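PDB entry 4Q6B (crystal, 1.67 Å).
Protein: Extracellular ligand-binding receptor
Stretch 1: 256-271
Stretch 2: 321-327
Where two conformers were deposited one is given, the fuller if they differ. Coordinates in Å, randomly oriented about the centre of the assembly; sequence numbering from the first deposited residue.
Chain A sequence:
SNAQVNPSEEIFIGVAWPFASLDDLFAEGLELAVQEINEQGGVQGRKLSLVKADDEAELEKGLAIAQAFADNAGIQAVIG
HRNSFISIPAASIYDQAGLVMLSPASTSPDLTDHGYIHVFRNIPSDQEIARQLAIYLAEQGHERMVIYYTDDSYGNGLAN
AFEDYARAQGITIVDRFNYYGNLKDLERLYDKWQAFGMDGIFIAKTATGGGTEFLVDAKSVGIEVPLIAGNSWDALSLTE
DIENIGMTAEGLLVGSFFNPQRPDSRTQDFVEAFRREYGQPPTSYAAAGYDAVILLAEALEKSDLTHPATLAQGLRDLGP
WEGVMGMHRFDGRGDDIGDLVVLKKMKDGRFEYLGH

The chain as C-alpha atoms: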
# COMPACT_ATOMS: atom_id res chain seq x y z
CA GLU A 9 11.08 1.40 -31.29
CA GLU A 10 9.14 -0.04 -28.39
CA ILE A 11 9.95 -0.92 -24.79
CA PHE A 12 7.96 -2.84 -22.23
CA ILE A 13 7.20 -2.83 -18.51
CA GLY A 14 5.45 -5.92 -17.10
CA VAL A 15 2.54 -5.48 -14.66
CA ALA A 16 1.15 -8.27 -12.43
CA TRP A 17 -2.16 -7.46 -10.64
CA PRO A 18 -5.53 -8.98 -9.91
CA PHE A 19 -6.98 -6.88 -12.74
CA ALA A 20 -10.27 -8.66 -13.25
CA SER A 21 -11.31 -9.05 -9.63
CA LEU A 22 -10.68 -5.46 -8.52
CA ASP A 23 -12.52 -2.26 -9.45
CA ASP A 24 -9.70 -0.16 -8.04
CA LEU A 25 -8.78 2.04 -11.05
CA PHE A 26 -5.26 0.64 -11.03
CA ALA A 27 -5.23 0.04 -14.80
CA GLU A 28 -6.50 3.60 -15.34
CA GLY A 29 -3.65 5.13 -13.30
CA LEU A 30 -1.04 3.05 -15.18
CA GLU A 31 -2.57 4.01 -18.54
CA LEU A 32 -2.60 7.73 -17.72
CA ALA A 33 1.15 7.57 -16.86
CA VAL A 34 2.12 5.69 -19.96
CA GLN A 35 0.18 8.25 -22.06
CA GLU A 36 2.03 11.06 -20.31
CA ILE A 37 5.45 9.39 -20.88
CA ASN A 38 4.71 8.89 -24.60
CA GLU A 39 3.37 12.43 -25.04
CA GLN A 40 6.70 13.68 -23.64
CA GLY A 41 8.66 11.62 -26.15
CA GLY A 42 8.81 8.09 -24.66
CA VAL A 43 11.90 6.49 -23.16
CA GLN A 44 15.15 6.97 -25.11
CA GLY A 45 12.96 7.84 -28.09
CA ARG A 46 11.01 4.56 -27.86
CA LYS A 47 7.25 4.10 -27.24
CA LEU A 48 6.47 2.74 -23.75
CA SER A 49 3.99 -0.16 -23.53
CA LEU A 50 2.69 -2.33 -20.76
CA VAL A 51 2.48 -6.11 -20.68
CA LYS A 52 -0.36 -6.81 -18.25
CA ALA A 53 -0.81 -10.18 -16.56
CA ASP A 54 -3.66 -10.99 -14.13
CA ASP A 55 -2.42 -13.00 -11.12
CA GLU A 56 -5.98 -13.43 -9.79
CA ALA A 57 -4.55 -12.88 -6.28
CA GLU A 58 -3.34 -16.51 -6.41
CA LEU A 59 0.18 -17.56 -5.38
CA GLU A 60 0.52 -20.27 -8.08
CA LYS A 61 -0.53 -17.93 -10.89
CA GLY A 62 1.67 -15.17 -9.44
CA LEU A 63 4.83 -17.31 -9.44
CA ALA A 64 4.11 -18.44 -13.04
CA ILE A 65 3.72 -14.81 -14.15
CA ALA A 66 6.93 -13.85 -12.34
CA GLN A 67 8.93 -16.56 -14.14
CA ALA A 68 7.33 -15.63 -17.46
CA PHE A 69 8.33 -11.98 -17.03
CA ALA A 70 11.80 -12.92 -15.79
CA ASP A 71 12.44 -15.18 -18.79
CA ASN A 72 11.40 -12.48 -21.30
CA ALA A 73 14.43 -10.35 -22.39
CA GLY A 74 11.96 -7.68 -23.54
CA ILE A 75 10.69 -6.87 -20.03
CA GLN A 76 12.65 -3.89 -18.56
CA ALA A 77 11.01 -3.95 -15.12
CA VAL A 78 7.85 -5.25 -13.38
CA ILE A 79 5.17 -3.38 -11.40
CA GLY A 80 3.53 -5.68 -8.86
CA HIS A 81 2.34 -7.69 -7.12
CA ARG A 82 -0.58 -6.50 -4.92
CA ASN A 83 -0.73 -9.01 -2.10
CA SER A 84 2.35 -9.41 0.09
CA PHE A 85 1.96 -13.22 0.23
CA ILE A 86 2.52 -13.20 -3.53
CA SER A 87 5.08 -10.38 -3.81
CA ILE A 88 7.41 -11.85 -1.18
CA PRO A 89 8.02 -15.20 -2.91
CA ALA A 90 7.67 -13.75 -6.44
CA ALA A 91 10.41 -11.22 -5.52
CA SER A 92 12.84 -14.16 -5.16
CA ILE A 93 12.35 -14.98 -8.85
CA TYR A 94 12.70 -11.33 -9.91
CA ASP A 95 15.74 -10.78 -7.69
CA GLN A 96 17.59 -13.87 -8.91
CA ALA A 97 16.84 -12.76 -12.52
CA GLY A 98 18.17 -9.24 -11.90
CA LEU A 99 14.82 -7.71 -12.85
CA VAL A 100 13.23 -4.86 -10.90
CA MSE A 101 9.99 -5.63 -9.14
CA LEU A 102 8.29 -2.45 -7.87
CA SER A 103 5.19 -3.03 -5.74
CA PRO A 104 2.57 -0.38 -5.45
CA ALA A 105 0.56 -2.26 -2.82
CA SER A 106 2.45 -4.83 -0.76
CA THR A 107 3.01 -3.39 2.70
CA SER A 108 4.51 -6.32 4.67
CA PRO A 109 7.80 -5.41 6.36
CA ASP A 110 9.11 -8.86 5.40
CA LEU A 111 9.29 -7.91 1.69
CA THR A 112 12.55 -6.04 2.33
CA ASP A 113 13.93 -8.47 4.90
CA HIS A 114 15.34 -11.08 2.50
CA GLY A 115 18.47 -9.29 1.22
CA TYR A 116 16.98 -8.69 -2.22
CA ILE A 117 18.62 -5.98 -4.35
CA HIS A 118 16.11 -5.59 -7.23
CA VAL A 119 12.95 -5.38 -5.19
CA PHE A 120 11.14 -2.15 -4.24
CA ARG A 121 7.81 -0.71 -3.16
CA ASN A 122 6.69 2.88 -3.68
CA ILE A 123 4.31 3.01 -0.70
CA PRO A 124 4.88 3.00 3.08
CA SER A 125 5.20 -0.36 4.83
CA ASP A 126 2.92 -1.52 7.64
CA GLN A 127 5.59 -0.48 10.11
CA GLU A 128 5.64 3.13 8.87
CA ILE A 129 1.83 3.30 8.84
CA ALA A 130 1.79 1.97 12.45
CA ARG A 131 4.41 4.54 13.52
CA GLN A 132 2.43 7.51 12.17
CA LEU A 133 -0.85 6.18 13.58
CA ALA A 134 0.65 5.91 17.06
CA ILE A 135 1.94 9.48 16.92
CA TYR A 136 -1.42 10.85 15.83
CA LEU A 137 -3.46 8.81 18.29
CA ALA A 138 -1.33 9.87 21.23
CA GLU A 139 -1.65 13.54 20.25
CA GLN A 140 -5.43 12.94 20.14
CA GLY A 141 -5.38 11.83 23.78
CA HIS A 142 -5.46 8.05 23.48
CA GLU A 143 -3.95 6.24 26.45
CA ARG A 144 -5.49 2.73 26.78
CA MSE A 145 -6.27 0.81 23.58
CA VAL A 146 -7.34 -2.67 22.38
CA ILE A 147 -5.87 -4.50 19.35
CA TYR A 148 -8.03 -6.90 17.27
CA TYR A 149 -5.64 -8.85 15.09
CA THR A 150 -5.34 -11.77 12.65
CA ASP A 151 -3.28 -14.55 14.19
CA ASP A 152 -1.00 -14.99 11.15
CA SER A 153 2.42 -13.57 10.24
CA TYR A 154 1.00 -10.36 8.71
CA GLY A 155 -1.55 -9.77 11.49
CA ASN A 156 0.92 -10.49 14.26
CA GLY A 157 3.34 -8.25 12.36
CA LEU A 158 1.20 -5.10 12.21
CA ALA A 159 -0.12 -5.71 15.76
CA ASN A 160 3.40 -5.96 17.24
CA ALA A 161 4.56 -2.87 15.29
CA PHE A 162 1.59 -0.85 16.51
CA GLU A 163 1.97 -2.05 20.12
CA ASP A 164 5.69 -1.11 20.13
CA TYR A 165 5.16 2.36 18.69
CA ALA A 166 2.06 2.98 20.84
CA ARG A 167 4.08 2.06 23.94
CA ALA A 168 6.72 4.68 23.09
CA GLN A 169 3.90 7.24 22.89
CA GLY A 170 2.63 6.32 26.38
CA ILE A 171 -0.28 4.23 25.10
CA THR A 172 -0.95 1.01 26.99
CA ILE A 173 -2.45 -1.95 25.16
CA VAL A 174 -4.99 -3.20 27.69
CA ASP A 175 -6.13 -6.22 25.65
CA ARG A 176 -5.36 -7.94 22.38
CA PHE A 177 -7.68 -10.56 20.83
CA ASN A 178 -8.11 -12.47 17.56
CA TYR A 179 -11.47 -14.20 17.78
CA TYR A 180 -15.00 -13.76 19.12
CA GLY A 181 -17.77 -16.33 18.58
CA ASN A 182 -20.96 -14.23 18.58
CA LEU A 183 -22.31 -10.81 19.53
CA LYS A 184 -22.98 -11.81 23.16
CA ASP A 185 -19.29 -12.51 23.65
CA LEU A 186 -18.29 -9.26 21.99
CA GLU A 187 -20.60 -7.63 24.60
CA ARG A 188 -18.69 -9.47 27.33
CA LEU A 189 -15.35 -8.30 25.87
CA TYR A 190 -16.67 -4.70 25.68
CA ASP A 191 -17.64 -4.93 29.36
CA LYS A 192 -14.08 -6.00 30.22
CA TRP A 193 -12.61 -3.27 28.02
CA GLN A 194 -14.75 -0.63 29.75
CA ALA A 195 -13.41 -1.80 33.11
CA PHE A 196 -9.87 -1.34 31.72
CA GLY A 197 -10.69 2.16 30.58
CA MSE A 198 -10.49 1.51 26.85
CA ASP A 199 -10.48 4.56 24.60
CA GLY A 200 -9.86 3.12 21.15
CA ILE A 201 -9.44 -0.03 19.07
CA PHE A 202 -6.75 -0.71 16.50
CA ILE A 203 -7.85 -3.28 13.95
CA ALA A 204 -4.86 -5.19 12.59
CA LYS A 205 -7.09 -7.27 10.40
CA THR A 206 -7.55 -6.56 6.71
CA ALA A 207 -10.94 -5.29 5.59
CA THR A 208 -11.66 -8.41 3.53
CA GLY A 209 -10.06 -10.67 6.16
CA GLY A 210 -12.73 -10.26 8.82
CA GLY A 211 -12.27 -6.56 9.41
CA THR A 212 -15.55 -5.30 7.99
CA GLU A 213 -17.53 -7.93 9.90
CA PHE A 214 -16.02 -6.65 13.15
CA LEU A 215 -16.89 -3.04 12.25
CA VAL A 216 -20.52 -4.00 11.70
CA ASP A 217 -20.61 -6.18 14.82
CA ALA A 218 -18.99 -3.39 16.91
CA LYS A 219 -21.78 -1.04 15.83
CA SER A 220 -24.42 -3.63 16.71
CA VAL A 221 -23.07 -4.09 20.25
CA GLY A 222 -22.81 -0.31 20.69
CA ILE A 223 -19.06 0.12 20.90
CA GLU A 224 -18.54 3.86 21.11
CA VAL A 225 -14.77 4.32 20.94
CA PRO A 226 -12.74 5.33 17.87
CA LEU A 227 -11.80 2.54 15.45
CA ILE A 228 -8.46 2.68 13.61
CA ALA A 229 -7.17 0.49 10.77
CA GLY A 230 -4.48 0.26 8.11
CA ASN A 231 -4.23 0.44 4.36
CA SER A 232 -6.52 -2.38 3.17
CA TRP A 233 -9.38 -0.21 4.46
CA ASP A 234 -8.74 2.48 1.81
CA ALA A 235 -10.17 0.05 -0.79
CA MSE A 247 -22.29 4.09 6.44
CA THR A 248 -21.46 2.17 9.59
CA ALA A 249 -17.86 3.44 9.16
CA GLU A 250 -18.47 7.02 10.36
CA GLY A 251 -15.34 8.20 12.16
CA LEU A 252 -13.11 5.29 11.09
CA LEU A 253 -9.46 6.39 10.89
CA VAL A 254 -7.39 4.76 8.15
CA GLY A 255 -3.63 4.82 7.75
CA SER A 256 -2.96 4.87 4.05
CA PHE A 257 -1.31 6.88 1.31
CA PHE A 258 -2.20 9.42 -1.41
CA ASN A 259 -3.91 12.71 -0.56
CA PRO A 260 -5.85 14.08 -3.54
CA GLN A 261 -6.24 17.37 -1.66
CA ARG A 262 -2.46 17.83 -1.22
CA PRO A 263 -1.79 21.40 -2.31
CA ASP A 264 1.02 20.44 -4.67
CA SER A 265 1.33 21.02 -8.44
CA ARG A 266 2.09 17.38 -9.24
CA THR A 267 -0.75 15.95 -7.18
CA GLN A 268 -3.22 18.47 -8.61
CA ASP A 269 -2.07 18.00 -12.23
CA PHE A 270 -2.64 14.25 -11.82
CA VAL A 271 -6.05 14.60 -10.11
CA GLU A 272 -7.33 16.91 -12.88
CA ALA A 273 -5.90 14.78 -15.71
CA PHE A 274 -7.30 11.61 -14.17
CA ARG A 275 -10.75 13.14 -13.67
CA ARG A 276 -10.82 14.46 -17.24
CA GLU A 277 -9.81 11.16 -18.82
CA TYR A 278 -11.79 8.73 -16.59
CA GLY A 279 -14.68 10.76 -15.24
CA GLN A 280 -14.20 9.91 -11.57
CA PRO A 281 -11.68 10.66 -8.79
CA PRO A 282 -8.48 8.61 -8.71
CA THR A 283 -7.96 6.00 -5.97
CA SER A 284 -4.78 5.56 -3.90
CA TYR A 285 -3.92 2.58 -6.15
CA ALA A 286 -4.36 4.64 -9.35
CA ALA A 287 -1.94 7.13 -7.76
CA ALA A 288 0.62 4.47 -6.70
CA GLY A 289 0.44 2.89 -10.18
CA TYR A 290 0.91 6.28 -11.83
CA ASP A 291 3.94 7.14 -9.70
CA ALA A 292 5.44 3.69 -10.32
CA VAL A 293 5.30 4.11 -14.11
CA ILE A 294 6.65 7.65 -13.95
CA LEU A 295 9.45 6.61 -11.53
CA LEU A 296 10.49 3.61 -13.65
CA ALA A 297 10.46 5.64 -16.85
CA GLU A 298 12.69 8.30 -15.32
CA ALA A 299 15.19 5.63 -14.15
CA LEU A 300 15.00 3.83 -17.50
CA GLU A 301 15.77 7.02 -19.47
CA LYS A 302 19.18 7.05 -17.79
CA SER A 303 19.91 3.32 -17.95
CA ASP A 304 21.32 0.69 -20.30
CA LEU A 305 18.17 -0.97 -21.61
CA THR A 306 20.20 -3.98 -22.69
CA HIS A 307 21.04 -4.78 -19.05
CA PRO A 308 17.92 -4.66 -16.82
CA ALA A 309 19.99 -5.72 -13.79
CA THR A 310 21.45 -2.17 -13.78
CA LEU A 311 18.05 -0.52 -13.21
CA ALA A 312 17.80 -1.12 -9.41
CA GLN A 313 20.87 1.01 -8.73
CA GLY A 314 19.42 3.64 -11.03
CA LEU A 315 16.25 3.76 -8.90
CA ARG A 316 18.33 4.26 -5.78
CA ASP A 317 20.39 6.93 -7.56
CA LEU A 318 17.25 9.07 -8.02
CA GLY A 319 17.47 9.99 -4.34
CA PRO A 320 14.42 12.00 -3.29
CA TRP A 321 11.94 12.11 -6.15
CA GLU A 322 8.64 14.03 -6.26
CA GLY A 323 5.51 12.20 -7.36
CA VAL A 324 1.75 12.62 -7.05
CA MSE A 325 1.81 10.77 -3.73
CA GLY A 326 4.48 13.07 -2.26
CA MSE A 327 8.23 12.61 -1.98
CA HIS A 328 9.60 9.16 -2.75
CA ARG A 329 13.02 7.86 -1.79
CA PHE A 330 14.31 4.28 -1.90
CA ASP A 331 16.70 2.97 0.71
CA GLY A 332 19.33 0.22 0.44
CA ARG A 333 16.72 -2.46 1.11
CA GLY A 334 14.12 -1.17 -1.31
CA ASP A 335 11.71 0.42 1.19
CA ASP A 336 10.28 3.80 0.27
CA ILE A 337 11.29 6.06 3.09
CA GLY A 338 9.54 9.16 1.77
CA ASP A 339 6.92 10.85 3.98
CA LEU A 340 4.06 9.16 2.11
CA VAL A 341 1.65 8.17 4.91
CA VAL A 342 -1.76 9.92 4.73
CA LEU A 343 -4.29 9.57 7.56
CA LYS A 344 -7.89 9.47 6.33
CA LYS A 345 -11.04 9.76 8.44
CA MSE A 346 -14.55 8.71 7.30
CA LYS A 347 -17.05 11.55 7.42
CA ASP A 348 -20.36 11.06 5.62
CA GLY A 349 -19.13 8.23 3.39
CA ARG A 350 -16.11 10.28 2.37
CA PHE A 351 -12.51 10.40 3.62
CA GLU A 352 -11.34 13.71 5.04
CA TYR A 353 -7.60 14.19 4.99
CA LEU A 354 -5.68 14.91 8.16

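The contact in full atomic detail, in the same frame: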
# COMPACT_ATOMS: atom_id res chain seq x y z
N SER A 256 -3.02 5.19 5.46
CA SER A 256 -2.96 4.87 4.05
C SER A 256 -1.97 5.80 3.39
O SER A 256 -1.05 6.24 4.03
CB SER A 256 -4.32 4.98 3.39
OG SER A 256 -4.29 4.40 2.11
N PHE A 257 -2.15 5.99 2.10
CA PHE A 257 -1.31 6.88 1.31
C PHE A 257 -2.12 7.52 0.17
O PHE A 257 -3.20 7.08 -0.15
CB PHE A 257 -0.10 6.12 0.76
CG PHE A 257 -0.48 4.91 -0.02
CD1 PHE A 257 -0.50 3.67 0.56
CD2 PHE A 257 -0.84 5.02 -1.35
CE1 PHE A 257 -0.88 2.56 -0.16
CE2 PHE A 257 -1.22 3.92 -2.06
CZ PHE A 257 -1.23 2.69 -1.47
N PHE A 258 -1.58 8.60 -0.37
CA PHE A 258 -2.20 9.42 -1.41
C PHE A 258 -3.24 10.38 -0.84
O PHE A 258 -4.26 9.98 -0.33
CB PHE A 258 -2.79 8.64 -2.59
CG PHE A 258 -3.36 9.54 -3.66
CD1 PHE A 258 -2.57 10.50 -4.25
CD2 PHE A 258 -4.68 9.45 -4.04
CE1 PHE A 258 -3.08 11.34 -5.21
CE2 PHE A 258 -5.19 10.27 -5.00
CZ PHE A 258 -4.39 11.22 -5.59
N ASN A 259 -2.95 11.66 -0.96
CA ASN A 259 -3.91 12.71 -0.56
C ASN A 259 -4.26 13.51 -1.80
O ASN A 259 -3.43 14.28 -2.29
CB ASN A 259 -3.26 13.60 0.48
CG ASN A 259 -4.19 14.71 0.94
OD1 ASN A 259 -5.29 14.89 0.38
ND2 ASN A 259 -3.77 15.45 1.96
N PRO A 260 -5.48 13.35 -2.32
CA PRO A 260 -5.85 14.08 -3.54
C PRO A 260 -6.08 15.56 -3.31
O PRO A 260 -6.29 16.29 -4.28
CB PRO A 260 -7.15 13.40 -3.98
CG PRO A 260 -7.72 12.82 -2.71
CD PRO A 260 -6.57 12.49 -1.81
N GLN A 261 -6.11 15.97 -2.04
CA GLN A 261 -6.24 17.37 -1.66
C GLN A 261 -4.88 17.99 -1.30
O GLN A 261 -4.85 19.12 -0.79
CB GLN A 261 -7.24 17.56 -0.49
CG GLN A 261 -8.63 17.09 -0.83
CD GLN A 261 -9.65 17.31 0.29
OE1 GLN A 261 -9.30 17.70 1.43
NE2 GLN A 261 -10.90 17.05 -0.02
N ARG A 262 -3.79 17.29 -1.57
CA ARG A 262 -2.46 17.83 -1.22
C ARG A 262 -2.22 19.04 -2.11
O ARG A 262 -2.38 18.95 -3.33
CB ARG A 262 -1.35 16.81 -1.48
CG ARG A 262 -0.05 17.25 -0.84
CD ARG A 262 0.99 16.16 -0.88
NE ARG A 262 1.46 15.99 -2.23
CZ ARG A 262 2.72 16.17 -2.62
NH1 ARG A 262 3.65 16.52 -1.74
NH2 ARG A 262 3.03 15.98 -3.90
N PRO A 263 -1.89 20.18 -1.51
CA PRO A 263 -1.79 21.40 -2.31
C PRO A 263 -0.42 21.46 -2.96
O PRO A 263 0.45 22.23 -2.59
CB PRO A 263 -2.02 22.51 -1.27
CG PRO A 263 -1.45 21.98 -0.04
CD PRO A 263 -1.70 20.44 -0.08
N ASP A 264 -0.24 20.59 -3.95
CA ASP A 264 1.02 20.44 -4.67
C ASP A 264 0.72 20.32 -6.17
O ASP A 264 -0.24 19.66 -6.56
CB ASP A 264 1.72 19.19 -4.18
CG ASP A 264 2.89 18.86 -5.00
OD1 ASP A 264 3.95 19.48 -4.73
OD2 ASP A 264 2.75 18.02 -5.93
N SER A 265 1.55 20.97 -6.99
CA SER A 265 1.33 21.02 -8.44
C SER A 265 1.22 19.63 -9.05
O SER A 265 0.34 19.38 -9.88
CB SER A 265 2.47 21.77 -9.12
OG SER A 265 3.70 21.08 -8.96
N ARG A 266 2.09 18.72 -8.65
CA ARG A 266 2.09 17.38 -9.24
C ARG A 266 0.84 16.60 -8.90
O ARG A 266 0.25 15.92 -9.76
CB ARG A 266 3.33 16.57 -8.85
CG ARG A 266 4.60 17.16 -9.38
CD ARG A 266 5.76 16.18 -9.22
NE ARG A 266 6.99 16.64 -9.84
CZ ARG A 266 7.72 17.67 -9.41
NH1 ARG A 266 7.34 18.39 -8.35
NH2 ARG A 266 8.83 18.01 -10.05
N THR A 267 0.46 16.63 -7.63
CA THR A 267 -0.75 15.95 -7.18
C THR A 267 -1.93 16.55 -7.93
O THR A 267 -2.74 15.82 -8.50
CB THR A 267 -0.98 16.17 -5.68
OG1 THR A 267 0.14 15.61 -4.97
CG2 THR A 267 -2.29 15.51 -5.20
N GLN A 268 -2.04 17.88 -7.97
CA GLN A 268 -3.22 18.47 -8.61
C GLN A 268 -3.23 18.27 -10.12
O GLN A 268 -4.31 18.11 -10.69
CB GLN A 268 -3.39 19.98 -8.26
CG GLN A 268 -3.64 20.16 -6.75
CD GLN A 268 -4.83 19.34 -6.28
OE1 GLN A 268 -5.93 19.39 -6.88
NE2 GLN A 268 -4.66 18.66 -5.15
N ASP A 269 -2.06 18.26 -10.78
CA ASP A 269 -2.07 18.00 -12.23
C ASP A 269 -2.62 16.59 -12.51
O ASP A 269 -3.44 16.39 -13.45
CB ASP A 269 -0.65 18.16 -12.79
CG ASP A 269 -0.56 17.83 -14.24
OD1 ASP A 269 -1.13 18.56 -15.05
OD2 ASP A 269 0.06 16.79 -14.58
N PHE A 270 -2.18 15.63 -11.70
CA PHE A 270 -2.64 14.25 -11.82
C PHE A 270 -4.15 14.13 -11.56
O PHE A 270 -4.88 13.45 -12.34
CB PHE A 270 -1.85 13.39 -10.85
CG PHE A 270 -2.45 12.02 -10.61
CD1 PHE A 270 -2.33 11.05 -11.57
CD2 PHE A 270 -3.16 11.75 -9.43
CE1 PHE A 270 -2.88 9.76 -11.35
CE2 PHE A 270 -3.69 10.43 -9.19
CZ PHE A 270 -3.56 9.46 -10.18
N VAL A 271 -4.62 14.73 -10.48
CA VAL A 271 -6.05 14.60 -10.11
C VAL A 271 -6.93 15.15 -11.25
O VAL A 271 -7.94 14.52 -11.63
CB VAL A 271 -6.33 15.30 -8.75
CG1 VAL A 271 -7.82 15.62 -8.62
CG2 VAL A 271 -5.85 14.42 -7.61
N TRP A 321 12.61 11.90 -4.87
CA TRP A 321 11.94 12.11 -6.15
C TRP A 321 10.45 12.45 -5.93
O TRP A 321 9.73 11.70 -5.26
CB TRP A 321 12.02 10.81 -6.92
CG TRP A 321 11.42 10.86 -8.28
CD1 TRP A 321 12.03 11.25 -9.42
CD2 TRP A 321 10.09 10.45 -8.64
NE1 TRP A 321 11.17 11.14 -10.48
CE2 TRP A 321 9.97 10.65 -10.03
CE3 TRP A 321 8.99 9.97 -7.93
CZ2 TRP A 321 8.79 10.36 -10.73
CZ3 TRP A 321 7.81 9.69 -8.62
CH2 TRP A 321 7.73 9.87 -10.01
N GLU A 322 10.01 13.57 -6.51
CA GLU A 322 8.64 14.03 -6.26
C GLU A 322 7.64 13.42 -7.20
O GLU A 322 7.81 13.49 -8.43
CB GLU A 322 8.62 15.56 -6.41
CG GLU A 322 9.66 16.23 -5.57
CD GLU A 322 9.27 16.35 -4.11
OE1 GLU A 322 10.03 16.98 -3.34
OE2 GLU A 322 8.19 15.85 -3.72
N GLY A 323 6.57 12.87 -6.62
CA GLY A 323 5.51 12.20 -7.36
C GLY A 323 4.16 12.76 -6.92
O GLY A 323 4.10 13.67 -6.11
N VAL A 324 3.08 12.15 -7.43
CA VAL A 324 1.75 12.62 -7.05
C VAL A 324 1.41 12.25 -5.62
O VAL A 324 0.57 12.89 -4.99
CB VAL A 324 0.67 12.09 -8.02
CG1 VAL A 324 1.10 12.35 -9.46
CG2 VAL A 324 0.38 10.59 -7.77
N MSE A 325 2.08 11.22 -5.11
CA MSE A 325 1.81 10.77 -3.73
C MSE A 325 2.56 11.64 -2.71
O MSE A 325 2.26 11.59 -1.51
CB MSE A 325 2.27 9.34 -3.59
CG MSE A 325 1.39 8.38 -4.33
SE MSE A 325 2.14 6.58 -4.16
CE MSE A 325 2.32 6.51 -2.18
N GLY A 326 3.54 12.40 -3.17
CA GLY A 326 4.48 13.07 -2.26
C GLY A 326 5.94 12.74 -2.62
O GLY A 326 6.26 12.36 -3.77
N MSE A 327 6.84 12.87 -1.66
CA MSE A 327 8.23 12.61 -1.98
C MSE A 327 8.60 11.17 -1.73
O MSE A 327 8.38 10.63 -0.64
CB MSE A 327 9.17 13.55 -1.24
CG MSE A 327 10.59 13.31 -1.68
SE MSE A 327 11.50 12.14 -0.42
CE MSE A 327 12.26 13.57 0.63
O HOH W 1 1.07 9.39 -0.27
O HOH W 2 -0.81 13.12 -2.59
O HOH W 3 5.52 15.67 -4.87

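Stretch 1 runs from a strand through a turn into a helix, packing against the tight bend of stretch 2 around Val 324. Phe 257 meets the selenomethionine Met 325 obliquely, its CD2 3.6 Å from Met 325 CE. Phe 258 presents its ring edge to the bend, with CE1 4.0 Å from Val 324 O, while water 1 joins Phe 258 N to Met 325 O (2.8 Å each). Water 2 likewise links Asn 259 N (3.1 Å) to Val 324 O (2.8 Å). After the type I turn from Asn 259 to Arg 262, the Arg 262 guanidinium lays one face over Gly 326, CZ to CA 3.6 Å. Its NH2 forms a salt bridge with Asp 264 OD2 (2.9 Å) and reaches Gly 323 O through water 3. Asp 264 caps the helix, accepting from Thr 267 N at 3.2 Å and weakly from Arg 266 N at 2.9 Å, both through OD2. Arg 266 covers Glu 322, its NH1 3.7 Å from Glu 322 CB. Thr 267 OG1 donates to Val 324 O (2.8 Å), the sole direct hydrogen bond between the stretches, and accepts from Arg 262 NE (3.1 Å). Phe 270 receives Val 324 CG2 over its ring face, 4.3 Å from the centroid, while its CB touches Val 324 CG1 at 3.4 Å.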